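Local coordinates for IL-4-inducing protein (Schistosoma mansoni, PDB 4EL6) that binds immunoglobulin E through a beta/gamma-crystallin fold and so triggers interleukin-4 release from basophils without need of antigen, at residues T15-S20 against P37-V42; K6-L11 against Y21-K26; L57-N62 against S82-I87; G29-P34 against S88-C93. One frame throughout, in Å; residues are numbered along the deposited sequence. Where two conformers were deposited one is given.

Contact 1 of 4, residues T15-S20 against P37-V42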
loop_
_atom_site.group_PDB
_atom_site.type_symbol
_atom_site.label_atom_id
_atom_site.label_comp_id
_atom_site.label_asym_id
_atom_site.label_seq_id
_atom_site.Cartn_x
_atom_site.Cartn_y
_atom_site.Cartn_z
ATOM N N THR A 15 -7.065 -2.623 -13.204
ATOM C CA THR A 15 -7.487 -3.631 -12.263
ATOM C C THR A 15 -6.884 -4.978 -12.624
ATOM O O THR A 15 -6.384 -5.177 -13.709
ATOM C CB THR A 15 -9.043 -3.783 -12.214
ATOM O OG1 THR A 15 -9.442 -4.122 -13.503
ATOM C CG2 THR A 15 -9.801 -2.540 -11.758
ATOM N N TYR A 16 -6.907 -5.884 -11.656
ATOM C CA TYR A 16 -6.335 -7.224 -11.743
ATOM C C TYR A 16 -4.882 -7.260 -12.237
ATOM O O TYR A 16 -4.482 -8.066 -13.086
ATOM C CB TYR A 16 -7.237 -8.107 -12.576
ATOM C CG TYR A 16 -8.602 -8.302 -11.951
ATOM C CD1 TYR A 16 -8.801 -9.312 -11.031
ATOM C CD2 TYR A 16 -9.641 -7.517 -12.325
ATOM C CE1 TYR A 16 -10.038 -9.507 -10.441
ATOM C CE2 TYR A 16 -10.863 -7.679 -11.747
ATOM C CZ TYR A 16 -11.052 -8.691 -10.835
ATOM O OH TYR A 16 -12.340 -8.834 -10.302
ATOM N N GLU A 17 -4.094 -6.311 -11.729
ATOM C CA GLU A 17 -2.633 -6.343 -11.904
ATOM C C GLU A 17 -2.201 -6.270 -13.379
ATOM O O GLU A 17 -1.216 -6.901 -13.766
ATOM C CB GLU A 17 -2.040 -7.536 -11.140
ATOM C CG GLU A 17 -2.385 -7.559 -9.652
ATOM C CD GLU A 17 -3.763 -8.109 -9.281
ATOM O OE1 GLU A 17 -4.392 -7.577 -8.318
ATOM O OE2 GLU A 17 -4.260 -9.061 -9.943
ATOM N N ARG A 18 -2.926 -5.475 -14.153
ATOM C CA ARG A 18 -2.610 -5.263 -15.574
ATOM C C ARG A 18 -2.079 -3.846 -15.766
ATOM O O ARG A 18 -2.339 -2.938 -14.983
ATOM C CB ARG A 18 -3.878 -5.442 -16.407
ATOM C CG ARG A 18 -4.288 -6.899 -16.416
ATOM C CD ARG A 18 -5.650 -7.163 -16.921
ATOM N NE ARG A 18 -6.720 -6.498 -16.234
ATOM C CZ ARG A 18 -8.005 -6.541 -16.536
ATOM N NH1 ARG A 18 -8.426 -7.241 -17.583
ATOM N NH2 ARG A 18 -8.855 -5.863 -15.820
ATOM N N GLY A 19 -1.303 -3.699 -16.846
ATOM C CA GLY A 19 -0.898 -2.418 -17.298
ATOM C C GLY A 19 0.351 -1.989 -16.626
ATOM O O GLY A 19 1.057 -2.804 -16.021
ATOM N N SER A 20 0.644 -0.718 -16.808
ATOM C CA SER A 20 1.876 -0.142 -16.292
ATOM C C SER A 20 1.843 -0.165 -14.767
ATOM O O SER A 20 0.781 -0.222 -14.167
ATOM C CB SER A 20 2.049 1.275 -16.828
ATOM O OG SER A 20 1.003 2.098 -16.358
ATOM N N PRO A 37 -4.384 4.072 -8.395
ATOM C CA PRO A 37 -4.142 2.819 -9.095
ATOM C C PRO A 37 -5.439 1.982 -9.216
ATOM O O PRO A 37 -6.418 2.108 -8.429
ATOM C CB PRO A 37 -3.177 2.119 -8.193
ATOM C CG PRO A 37 -3.595 2.556 -6.786
ATOM C CD PRO A 37 -3.889 4.012 -7.006
ATOM N N GLY A 38 -5.436 1.127 -10.216
ATOM C CA GLY A 38 -6.485 0.126 -10.403
ATOM C C GLY A 38 -6.356 -1.026 -9.459
ATOM O O GLY A 38 -7.346 -1.662 -9.154
ATOM N N SER A 39 -5.135 -1.431 -9.138
ATOM C CA SER A 39 -4.862 -2.518 -8.244
ATOM C C SER A 39 -3.511 -2.338 -7.546
ATOM O O SER A 39 -2.686 -1.640 -8.022
ATOM C CB SER A 39 -4.958 -3.899 -8.959
ATOM O OG SER A 39 -4.219 -3.913 -10.136
ATOM N N VAL A 40 -3.324 -3.011 -6.415
ATOM C CA VAL A 40 -2.151 -2.856 -5.580
ATOM C C VAL A 40 -1.826 -4.216 -5.002
ATOM O O VAL A 40 -2.714 -4.928 -4.562
ATOM C CB VAL A 40 -2.447 -1.895 -4.428
ATOM C CG1 VAL A 40 -1.295 -1.783 -3.503
ATOM C CG2 VAL A 40 -2.913 -0.544 -4.968
ATOM N N CYS A 41 -0.535 -4.558 -4.970
ATOM C CA CYS A 41 -0.089 -5.804 -4.383
ATOM C C CYS A 41 1.175 -5.581 -3.548
ATOM O O CYS A 41 1.959 -4.680 -3.788
ATOM C CB CYS A 41 0.352 -6.749 -5.462
ATOM S SG CYS A 41 -0.969 -7.254 -6.608
ATOM N N VAL A 42 1.424 -6.547 -2.680
ATOM C CA VAL A 42 2.677 -6.723 -1.975
ATOM C C VAL A 42 3.152 -8.149 -2.243
ATOM O O VAL A 42 2.389 -9.092 -2.065
ATOM C CB VAL A 42 2.520 -6.548 -0.462
ATOM C CG1 VAL A 42 3.880 -6.700 0.196
ATOM C CG2 VAL A 42 1.852 -5.223 -0.112
#
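Ser39 turns its side chain toward the backbone of the 15-20 loop, and the side chain of Glu17 reaches past it to Cys41. Ser39 OG sits between its own backbone N and carbonyl carbon (chi1 50°), where it accepts the amide of Glu17: Glu17 N lies 2.9 Å from Ser39 OG, with 147° at the hydrogen. The same hydroxyl is also hydrogen-bonded to Glu14 O, so it spans the turn between Glu14 and Glu17. Glu17 starts beside the contact, and CG of Glu17 rests 3.4 Å from Cys41 SG, the sulfur that forms the disulfide with Cys75. A bend at chi2 (81°) sets Glu17 CD, and the carboxylate oxygen Glu17 OE1 ends 3.8 Å from Ser39 CB. At the other end Thr15 turns its side chain mostly away, yet Thr15 CG2 still grazes Gly38 O at 3.7 Å. Arg18 braces the loop internally, side-on: Arg18 NE meets Thr15 O at 2.9 Å and Arg18 NH2 meets Thr15 OG1 at 3.0 Å. Gly38 and Ser39 both face Tyr12, a classic beta bulge. A serine on a later strand tying down a folded hairpin is a hallmark of the Greek key motif of beta/gamma-crystallins, and the two bonds of Ser39 OG, to Glu14 O and Glu17 N, are consistent with that role. Chemically, a single buried hydroxyl engages two backbone groups of the hairpin, whereas the carboxylate of Glu17 approaches that of Asp77, a pairing of like charges that might raise the proton affinity of one of them.

Contact 2 of 4, residues K6-L11 against Y21-K26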
loop_
_atom_site.group_PDB
_atom_site.type_symbol
_atom_site.label_atom_id
_atom_site.label_comp_id
_atom_site.label_asym_id
_atom_site.label_seq_id
_atom_site.Cartn_x
_atom_site.Cartn_y
_atom_site.Cartn_z
ATOM N N LYS A 6 11.423 -7.449 -3.911
ATOM C CA LYS A 6 11.045 -8.495 -3.025
ATOM C C LYS A 6 10.124 -7.948 -1.968
ATOM O O LYS A 6 9.334 -8.682 -1.412
ATOM C CB LYS A 6 12.291 -9.065 -2.378
ATOM C CG LYS A 6 13.279 -9.645 -3.381
ATOM C CD LYS A 6 13.352 -11.172 -3.321
ATOM C CE LYS A 6 14.175 -11.776 -4.476
ATOM N NZ LYS A 6 13.444 -11.884 -5.782
ATOM N N TYR A 7 10.240 -6.661 -1.667
ATOM C CA TYR A 7 9.490 -6.145 -0.516
ATOM C C TYR A 7 8.505 -5.002 -0.836
ATOM O O TYR A 7 7.508 -4.820 -0.038
ATOM C CB TYR A 7 10.455 -5.729 0.581
ATOM C CG TYR A 7 11.428 -4.772 0.076
ATOM C CD1 TYR A 7 11.089 -3.413 -0.029
ATOM C CD2 TYR A 7 12.660 -5.196 -0.412
ATOM C CE1 TYR A 7 11.984 -2.491 -0.542
ATOM C CE2 TYR A 7 13.564 -4.287 -0.963
ATOM C CZ TYR A 7 13.220 -2.925 -1.022
ATOM O OH TYR A 7 14.107 -1.984 -1.524
ATOM N N CYS A 8 8.718 -4.435 -2.043
ATOM C CA CYS A 8 8.090 -3.195 -2.504
ATOM C C CYS A 8 6.600 -3.331 -2.581
ATOM O O CYS A 8 6.060 -4.429 -2.535
ATOM C CB CYS A 8 8.613 -2.746 -3.873
ATOM S SG CYS A 8 7.830 -3.397 -5.357
ATOM N N LEU A 9 5.959 -2.192 -2.698
ATOM C CA LEU A 9 4.554 -2.110 -2.898
ATOM C C LEU A 9 4.418 -1.898 -4.404
ATOM O O LEU A 9 5.144 -1.011 -5.014
ATOM C CB LEU A 9 4.012 -0.878 -2.126
ATOM C CG LEU A 9 2.521 -0.599 -2.295
ATOM C CD1 LEU A 9 1.664 -1.649 -1.623
ATOM C CD2 LEU A 9 2.191 0.784 -1.747
ATOM N N GLN A 10 3.511 -2.670 -5.031
ATOM C CA GLN A 10 3.241 -2.560 -6.455
ATOM C C GLN A 10 1.907 -1.925 -6.758
ATOM O O GLN A 10 0.914 -2.371 -6.202
ATOM C CB GLN A 10 3.308 -3.950 -7.122
ATOM C CG GLN A 10 4.656 -4.690 -6.967
ATOM C CD GLN A 10 4.494 -6.181 -7.203
ATOM O OE1 GLN A 10 3.467 -6.755 -6.873
ATOM N NE2 GLN A 10 5.525 -6.820 -7.745
ATOM N N LEU A 11 1.888 -0.845 -7.568
ATOM C CA LEU A 11 0.710 -0.115 -7.865
ATOM C C LEU A 11 0.497 -0.178 -9.380
ATOM O O LEU A 11 1.360 0.280 -10.169
ATOM C CB LEU A 11 0.816 1.340 -7.436
ATOM C CG LEU A 11 1.022 1.387 -5.943
ATOM C CD1 LEU A 11 2.486 1.694 -5.739
ATOM C CD2 LEU A 11 0.084 2.301 -5.239
ATOM N N TYR A 21 2.997 -0.156 -14.165
ATOM C CA TYR A 21 2.992 -0.136 -12.700
ATOM C C TYR A 21 4.168 0.643 -12.181
ATOM O O TYR A 21 5.116 1.010 -12.910
ATOM C CB TYR A 21 2.909 -1.530 -12.100
ATOM C CG TYR A 21 4.098 -2.364 -12.431
ATOM C CD1 TYR A 21 4.310 -2.758 -13.737
ATOM C CD2 TYR A 21 5.036 -2.703 -11.467
ATOM C CE1 TYR A 21 5.415 -3.506 -14.089
ATOM C CE2 TYR A 21 6.166 -3.442 -11.796
ATOM C CZ TYR A 21 6.345 -3.847 -13.121
ATOM O OH TYR A 21 7.437 -4.608 -13.545
ATOM N N ILE A 22 4.038 0.968 -10.890
ATOM C CA ILE A 22 5.025 1.702 -10.159
ATOM C C ILE A 22 5.375 0.863 -8.953
ATOM O O ILE A 22 4.496 0.260 -8.371
ATOM C CB ILE A 22 4.505 3.101 -9.673
ATOM C CG1 ILE A 22 4.228 4.010 -10.856
ATOM C CG2 ILE A 22 5.550 3.768 -8.785
ATOM C CD1 ILE A 22 3.386 5.201 -10.519
ATOM N N GLU A 23 6.659 0.852 -8.576
ATOM C CA GLU A 23 7.136 0.204 -7.363
ATOM C C GLU A 23 7.493 1.274 -6.319
ATOM O O GLU A 23 8.126 2.320 -6.619
ATOM C CB GLU A 23 8.351 -0.705 -7.623
ATOM C CG GLU A 23 8.045 -1.904 -8.504
ATOM C CD GLU A 23 9.268 -2.799 -8.736
ATOM O OE1 GLU A 23 9.106 -4.023 -8.909
ATOM O OE2 GLU A 23 10.383 -2.269 -8.734
ATOM N N VAL A 24 7.052 1.046 -5.101
ATOM C CA VAL A 24 7.354 1.986 -4.024
ATOM C C VAL A 24 8.219 1.224 -3.002
ATOM O O VAL A 24 7.871 0.097 -2.584
ATOM C CB VAL A 24 6.051 2.499 -3.359
ATOM C CG1 VAL A 24 6.323 3.311 -2.132
ATOM C CG2 VAL A 24 5.185 3.316 -4.323
ATOM N N TYR A 25 9.346 1.835 -2.558
ATOM C CA TYR A 25 10.368 1.148 -1.769
ATOM C C TYR A 25 10.453 1.562 -0.323
ATOM O O TYR A 25 11.060 0.861 0.514
ATOM C CB TYR A 25 11.759 1.366 -2.398
ATOM C CG TYR A 25 11.801 0.922 -3.864
ATOM C CD1 TYR A 25 11.923 -0.414 -4.190
ATOM C CD2 TYR A 25 11.669 1.816 -4.869
ATOM C CE1 TYR A 25 11.947 -0.828 -5.516
ATOM C CE2 TYR A 25 11.676 1.422 -6.198
ATOM C CZ TYR A 25 11.812 0.109 -6.507
ATOM O OH TYR A 25 11.851 -0.259 -7.845
ATOM N N LYS A 26 9.823 2.683 0.012
ATOM C CA LYS A 26 9.849 3.187 1.345
ATOM C C LYS A 26 8.674 4.130 1.547
ATOM O O LYS A 26 7.914 4.458 0.605
ATOM C CB LYS A 26 11.144 3.903 1.617
ATOM C CG LYS A 26 11.456 5.102 0.817
ATOM C CD LYS A 26 12.969 5.356 1.015
ATOM C CE LYS A 26 13.549 6.303 -0.033
ATOM N NZ LYS A 26 14.967 6.707 0.302
#
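Leu11 pushes its CD1 methyl against the CG2 branch of Val24, and the two side chains cross obliquely in a tight fit: Leu11 CD1 to Val24 CG2 is 3.5 Å, closer than usual for two methyl groups. The same methyl also fits against the opposite backbone, Leu11 CD1 to Ile22 O being 3.6 Å. Beside it Leu9 CB and Val24 CB abut at 4.1 Å. These residues and Ile22 occupy one face of the antiparallel hairpin formed by strands 9-12 and 21-24; Trp35 and Trp55 pack on Val24, and Ile87 on Leu11. Gln10 and Glu23, a non-hydrogen-bonded pair, lie on the other face. Cys8, in one of its two conformers, lays SG 3.5 Å from Glu23 CG, with its CB close to Val24 O. At one end Tyr21 CB comes close to the opposite backbone, 3.1 Å from Leu11 O. At the other, Tyr7 and Tyr25 cross at about a right angle: Tyr25 O fits at the edge of the Tyr7 ring, 3.6 Å from Tyr7 CE1, and also accepts Arg92 NH1. The register is fixed by the hydrogen-bonded pairs Leu9-Val24 and Leu11-Ile22, with Val24 N to Leu9 O at 2.8 Å and Leu11 N to Ile22 O at 2.9 Å. Both pairs are bonded reciprocally, so their backbone amides and carbonyls satisfy one another. The chemistry is thus divided: Leu9, Leu11 and Val24 are buried while Ile22 is exposed, and the other face carries Gln10 and Glu23, with Cys8 SG against Glu23.

Contact 3 of 4, residues L57-N62 against S82-I87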
loop_
_atom_site.group_PDB
_atom_site.type_symbol
_atom_site.label_atom_id
_atom_site.label_comp_id
_atom_site.label_asym_id
_atom_site.label_seq_id
_atom_site.Cartn_x
_atom_site.Cartn_y
_atom_site.Cartn_z
ATOM N N LEU A 57 -1.730 2.296 3.307
ATOM C CA LEU A 57 -2.083 3.369 2.368
ATOM C C LEU A 57 -3.116 4.271 3.005
ATOM O O LEU A 57 -4.025 3.771 3.678
ATOM C CB LEU A 57 -2.741 2.808 1.112
ATOM C CG LEU A 57 -2.150 1.576 0.516
ATOM C CD1 LEU A 57 -2.845 1.097 -0.741
ATOM C CD2 LEU A 57 -0.757 1.772 0.224
ATOM N N PHE A 58 -2.969 5.584 2.853
ATOM C CA PHE A 58 -3.766 6.559 3.491
ATOM C C PHE A 58 -4.367 7.534 2.500
ATOM O O PHE A 58 -3.708 7.875 1.491
ATOM C CB PHE A 58 -2.855 7.414 4.414
ATOM C CG PHE A 58 -2.250 6.635 5.526
ATOM C CD1 PHE A 58 -1.036 5.976 5.333
ATOM C CD2 PHE A 58 -2.857 6.585 6.809
ATOM C CE1 PHE A 58 -0.434 5.310 6.376
ATOM C CE2 PHE A 58 -2.270 5.872 7.833
ATOM C CZ PHE A 58 -1.091 5.197 7.610
ATOM N N ASP A 59 -5.598 8.045 2.759
ATOM C CA ASP A 59 -6.192 8.998 1.818
ATOM C C ASP A 59 -5.911 10.453 2.186
ATOM O O ASP A 59 -6.422 11.336 1.502
ATOM C CB ASP A 59 -7.690 8.757 1.578
ATOM C CG ASP A 59 -8.598 9.418 2.651
ATOM O OD1 ASP A 59 -8.161 9.694 3.793
ATOM O OD2 ASP A 59 -9.798 9.666 2.308
ATOM N N ASN A 60 -5.039 10.699 3.192
ATOM C CA ASN A 60 -4.560 12.056 3.424
ATOM C C ASN A 60 -3.109 11.996 3.664
ATOM O O ASN A 60 -2.515 10.921 3.692
ATOM C CB ASN A 60 -5.316 12.647 4.575
ATOM C CG ASN A 60 -5.257 14.144 4.610
ATOM O OD1 ASN A 60 -4.638 14.824 3.797
ATOM N ND2 ASN A 60 -5.997 14.680 5.557
ATOM N N VAL A 61 -2.481 13.139 3.600
ATOM C CA VAL A 61 -1.016 13.206 3.795
ATOM C C VAL A 61 -0.600 12.927 5.254
ATOM O O VAL A 61 -1.417 12.915 6.205
ATOM C CB VAL A 61 -0.483 14.574 3.321
ATOM C CG1 VAL A 61 -0.816 14.840 1.863
ATOM C CG2 VAL A 61 -1.001 15.670 4.253
ATOM N N ASN A 62 0.681 12.620 5.419
ATOM C CA ASN A 62 1.270 12.451 6.714
ATOM C C ASN A 62 0.578 11.363 7.561
ATOM O O ASN A 62 0.478 11.479 8.770
ATOM C CB ASN A 62 1.413 13.787 7.423
ATOM C CG ASN A 62 2.325 14.768 6.630
ATOM O OD1 ASN A 62 3.244 14.369 5.926
ATOM N ND2 ASN A 62 1.974 16.001 6.696
ATOM N N SER A 82 -12.225 -0.086 -3.261
ATOM C CA SER A 82 -11.792 -0.219 -1.901
ATOM C C SER A 82 -12.347 0.998 -1.124
ATOM O O SER A 82 -13.202 1.736 -1.647
ATOM C CB SER A 82 -10.274 -0.364 -1.854
ATOM O OG SER A 82 -9.607 0.855 -2.076
ATOM N N GLY A 83 -11.838 1.227 0.059
ATOM C CA GLY A 83 -12.316 2.291 0.943
ATOM C C GLY A 83 -12.193 3.674 0.385
ATOM O O GLY A 83 -13.010 4.546 0.720
ATOM N N PHE A 84 -11.131 3.883 -0.415
ATOM C CA PHE A 84 -10.882 5.156 -1.133
ATOM C C PHE A 84 -10.046 4.888 -2.373
ATOM O O PHE A 84 -9.311 3.888 -2.492
ATOM C CB PHE A 84 -10.176 6.152 -0.236
ATOM C CG PHE A 84 -8.908 5.632 0.325
ATOM C CD1 PHE A 84 -8.878 4.892 1.518
ATOM C CD2 PHE A 84 -7.696 5.865 -0.322
ATOM C CE1 PHE A 84 -7.681 4.464 2.040
ATOM C CE2 PHE A 84 -6.513 5.415 0.197
ATOM C CZ PHE A 84 -6.488 4.704 1.344
ATOM N N LYS A 85 -10.195 5.785 -3.335
ATOM C CA LYS A 85 -9.544 5.679 -4.643
ATOM C C LYS A 85 -8.161 6.292 -4.729
ATOM O O LYS A 85 -7.310 5.819 -5.524
ATOM C CB LYS A 85 -10.414 6.278 -5.704
ATOM C CG LYS A 85 -11.741 5.590 -5.874
ATOM C CD LYS A 85 -12.607 6.237 -6.893
ATOM C CE LYS A 85 -13.795 5.286 -7.247
ATOM N NZ LYS A 85 -14.596 6.060 -8.240
ATOM N N GLY A 86 -7.928 7.342 -3.944
ATOM C CA GLY A 86 -6.733 8.133 -4.121
ATOM C C GLY A 86 -5.853 8.088 -2.924
ATOM O O GLY A 86 -6.270 8.352 -1.758
ATOM N N ILE A 87 -4.597 7.681 -3.156
ATOM C CA ILE A 87 -3.612 7.485 -2.069
ATOM C C ILE A 87 -2.779 8.765 -1.943
ATOM O O ILE A 87 -2.162 9.232 -2.948
ATOM C CB ILE A 87 -2.682 6.347 -2.395
ATOM C CG1 ILE A 87 -3.479 5.052 -2.663
ATOM C CG2 ILE A 87 -1.690 6.117 -1.220
ATOM C CD1 ILE A 87 -2.681 4.024 -3.432
HETATM O O HOH W 1 -6.212 11.055 -1.124
#
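Phe84 lays its ring under Asp59 where the chain leaving strand 52-58 meets the loop leading to strand 89-95, inside the beta/gamma-crystallin fold. Two aromatic contacts define its setting. Over one face stands Asp59 CB, 3.7 Å from the Phe84 ring centroid and 20° off the ring normal, a CH-pi contact. At the edge and in the ring plane is Leu57 O, 3.5 Å from Phe84 CZ, where the carbonyl meets the electropositive rim. Phe84 CG lies between the backbone N and carbonyl carbon (chi1 56°), and from there the ring reaches across to the strand. The apolar contacts pair Leu57 with Ile87. The two meet through their end methyls, Leu57 CD1 to Ile87 CD1 at 4.0 Å, and Ile87 CG2 comes within 4.2 Å of Leu57 CB. Leu9 and Leu11 of the other sheet pack against this pair, which places it between the two sheets. Polar contacts are carried by the backbone. Ile87 CA approaches Phe58 O at 3.6 Å in a CA-H...O contact, while the Asp59 carboxylate turns elsewhere, its OD1 accepting Arg66 N. Asp59 and Gly86 are joined indirectly, through a water that donates one hydrogen to each carbonyl, lying 2.6 Å from Asp59 O and 2.8 Å from Gly86 O.

Contact 4 of 4, residues G29-P34 against S88-C93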
loop_
_atom_site.group_PDB
_atom_site.type_symbol
_atom_site.label_atom_id
_atom_site.label_comp_id
_atom_site.label_asym_id
_atom_site.label_seq_id
_atom_site.Cartn_x
_atom_site.Cartn_y
_atom_site.Cartn_z
ATOM N N GLY A 29 5.482 10.537 2.681
ATOM C CA GLY A 29 4.501 11.274 3.376
ATOM C C GLY A 29 3.464 12.147 2.636
ATOM O O GLY A 29 2.433 12.576 3.227
ATOM N N SER A 30 3.678 12.381 1.352
ATOM C CA SER A 30 2.708 13.078 0.537
ATOM C C SER A 30 2.895 12.762 -0.940
ATOM O O SER A 30 4.037 12.784 -1.444
ATOM C CB SER A 30 2.686 14.582 0.774
ATOM O OG SER A 30 3.982 15.158 0.572
ATOM N N LEU A 31 1.774 12.478 -1.600
ATOM C CA LEU A 31 1.698 12.221 -3.016
ATOM C C LEU A 31 0.613 13.147 -3.512
ATOM O O LEU A 31 -0.554 13.065 -3.084
ATOM C CB LEU A 31 1.351 10.760 -3.299
ATOM C CG LEU A 31 2.232 9.683 -2.664
ATOM C CD1 LEU A 31 1.573 8.293 -2.791
ATOM C CD2 LEU A 31 3.567 9.654 -3.373
ATOM N N SER A 32 0.983 14.032 -4.403
ATOM C CA SER A 32 0.086 15.017 -4.915
ATOM C C SER A 32 0.301 15.158 -6.444
ATOM O O SER A 32 1.435 15.335 -6.907
ATOM C CB SER A 32 0.339 16.354 -4.231
ATOM O OG SER A 32 -0.505 17.328 -4.838
ATOM N N PRO A 33 -0.770 15.099 -7.213
ATOM C CA PRO A 33 -2.098 14.739 -6.725
ATOM C C PRO A 33 -2.115 13.283 -6.219
ATOM O O PRO A 33 -1.225 12.480 -6.465
ATOM C CB PRO A 33 -2.960 14.809 -7.992
ATOM C CG PRO A 33 -2.010 14.429 -9.050
ATOM C CD PRO A 33 -0.687 15.023 -8.678
ATOM N N PRO A 34 -3.224 12.923 -5.563
ATOM C CA PRO A 34 -3.223 11.528 -5.038
ATOM C C PRO A 34 -3.095 10.443 -6.145
ATOM O O PRO A 34 -3.608 10.645 -7.235
ATOM C CB PRO A 34 -4.567 11.416 -4.291
ATOM C CG PRO A 34 -4.909 12.889 -3.974
ATOM C CD PRO A 34 -4.385 13.708 -5.130
ATOM N N SER A 88 -2.777 9.331 -0.740
ATOM C CA SER A 88 -2.036 10.559 -0.424
ATOM C C SER A 88 -0.765 10.325 0.360
ATOM O O SER A 88 0.071 11.217 0.376
ATOM C CB SER A 88 -2.898 11.621 0.264
ATOM O OG SER A 88 -3.800 12.163 -0.661
ATOM N N SER A 89 -0.645 9.202 1.061
ATOM C CA SER A 89 0.639 8.839 1.730
ATOM C C SER A 89 0.680 7.343 1.898
ATOM O O SER A 89 -0.356 6.625 1.924
ATOM C CB SER A 89 0.876 9.593 3.026
ATOM O OG SER A 89 -0.125 9.384 4.047
ATOM N N ILE A 90 1.863 6.826 2.099
ATOM C CA ILE A 90 2.052 5.411 2.149
ATOM C C ILE A 90 3.092 5.150 3.223
ATOM O O ILE A 90 4.185 5.774 3.170
ATOM C CB ILE A 90 2.611 4.850 0.795
ATOM C CG1 ILE A 90 1.603 5.072 -0.392
ATOM C CG2 ILE A 90 3.008 3.390 0.988
ATOM C CD1 ILE A 90 2.195 4.794 -1.749
ATOM N N LYS A 91 2.833 4.203 4.118
ATOM C CA LYS A 91 3.814 3.833 5.166
ATOM C C LYS A 91 4.239 2.378 5.024
ATOM O O LYS A 91 3.413 1.527 4.850
ATOM C CB LYS A 91 3.335 4.085 6.555
ATOM C CG LYS A 91 4.444 3.960 7.584
ATOM C CD LYS A 91 3.995 4.379 8.972
ATOM C CE LYS A 91 4.204 5.877 9.131
ATOM N NZ LYS A 91 4.270 6.294 10.555
ATOM N N ARG A 92 5.536 2.168 4.982
ATOM C CA ARG A 92 6.127 0.833 4.975
ATOM C C ARG A 92 6.447 0.380 6.390
ATOM O O ARG A 92 7.086 1.105 7.175
ATOM C CB ARG A 92 7.403 0.806 4.134
ATOM C CG ARG A 92 8.101 -0.571 4.068
ATOM C CD ARG A 92 9.399 -0.544 3.250
ATOM N NE ARG A 92 10.104 -1.793 3.416
ATOM C CZ ARG A 92 11.331 -2.035 2.949
ATOM N NH1 ARG A 92 11.995 -1.128 2.227
ATOM N NH2 ARG A 92 11.915 -3.204 3.222
ATOM N N CYS A 93 5.890 -0.782 6.732
ATOM C CA CYS A 93 6.043 -1.344 8.030
ATOM C C CYS A 93 6.484 -2.797 8.002
ATOM O O CYS A 93 6.780 -3.384 6.948
ATOM C CB CYS A 93 4.705 -1.234 8.733
ATOM S SG CYS A 93 4.037 0.473 8.718
#
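The Ser88 carbonyl receives Leu31 N from above its plane, and peptide groups are the flat groups that carry this contact. The amide nitrogen stands 40° out of that plane, with Leu31 N to Ser88 O at 2.9 Å and 137° at the hydrogen. A second donor joins it: Ser30 CA lies 3.2 Å from Ser88 O in a CA-H...O contact, so one oxygen is met by two successive residues of the loop. The carbonyl of Gly29 comes up with its O 3.4 Å from Ser89 CB, and Gly29 O also accepts the backbone N of Asn62. The ring of Pro34 presents its CG atom to Ser88 OG at 3.6 Å, after a chain turn containing the cis peptide before Pro33; that hydroxyl also has a weak hydrogen bond with Asp59 O. Between these polar points Leu31 and Ile90 touch through their delta methyls, Leu31 CD1 to Ile90 CD1 at 3.7 Å. Leu31 CG is anti to its carbonyl carbon (chi1 -54°), and CD1 continues from there toward the strand. Ser88 and Ser89 both face Phe58 in a classic beta bulge at the start of strand 89-95. The contact therefore binds the long loop between strands 21-24 and 39-41 to the start of an outermost strand of the other sheet. Chemically, the Ser88 carbonyl accepts the Leu31 amide and a CH donor, while Ser89 OG bonds Asn60 O and Tyr63 N, the pattern of Ser39 with Glu14 O and Glu17 N, consistent with the serine of a second crystallin Greek key.

Overall arrangement
Contacts 1 and 2 share the four-stranded sheet, where strands 9-12 and 39-41 are neighbours, and their centres lie about 11 Å apart; contacts 3 and 4, with centres about 8 Å apart, meet at neighbouring strands 52-58 and 89-95 of the three-stranded sheet. Along the chain contact 1 alternates with contacts 2 and 4, whereas contact 3 lies wholly between the segments of contact 4. Packing of Leu9 on Leu57 and of Leu11 on Ile87 joins contacts 2 and 3, whose centres are about 16 Å apart on opposite sides of the chain's centre. In contacts 1 and 4 a serine hydroxyl bonds a backbone O and N of a folded loop, consistent with paired crystallin Greek keys.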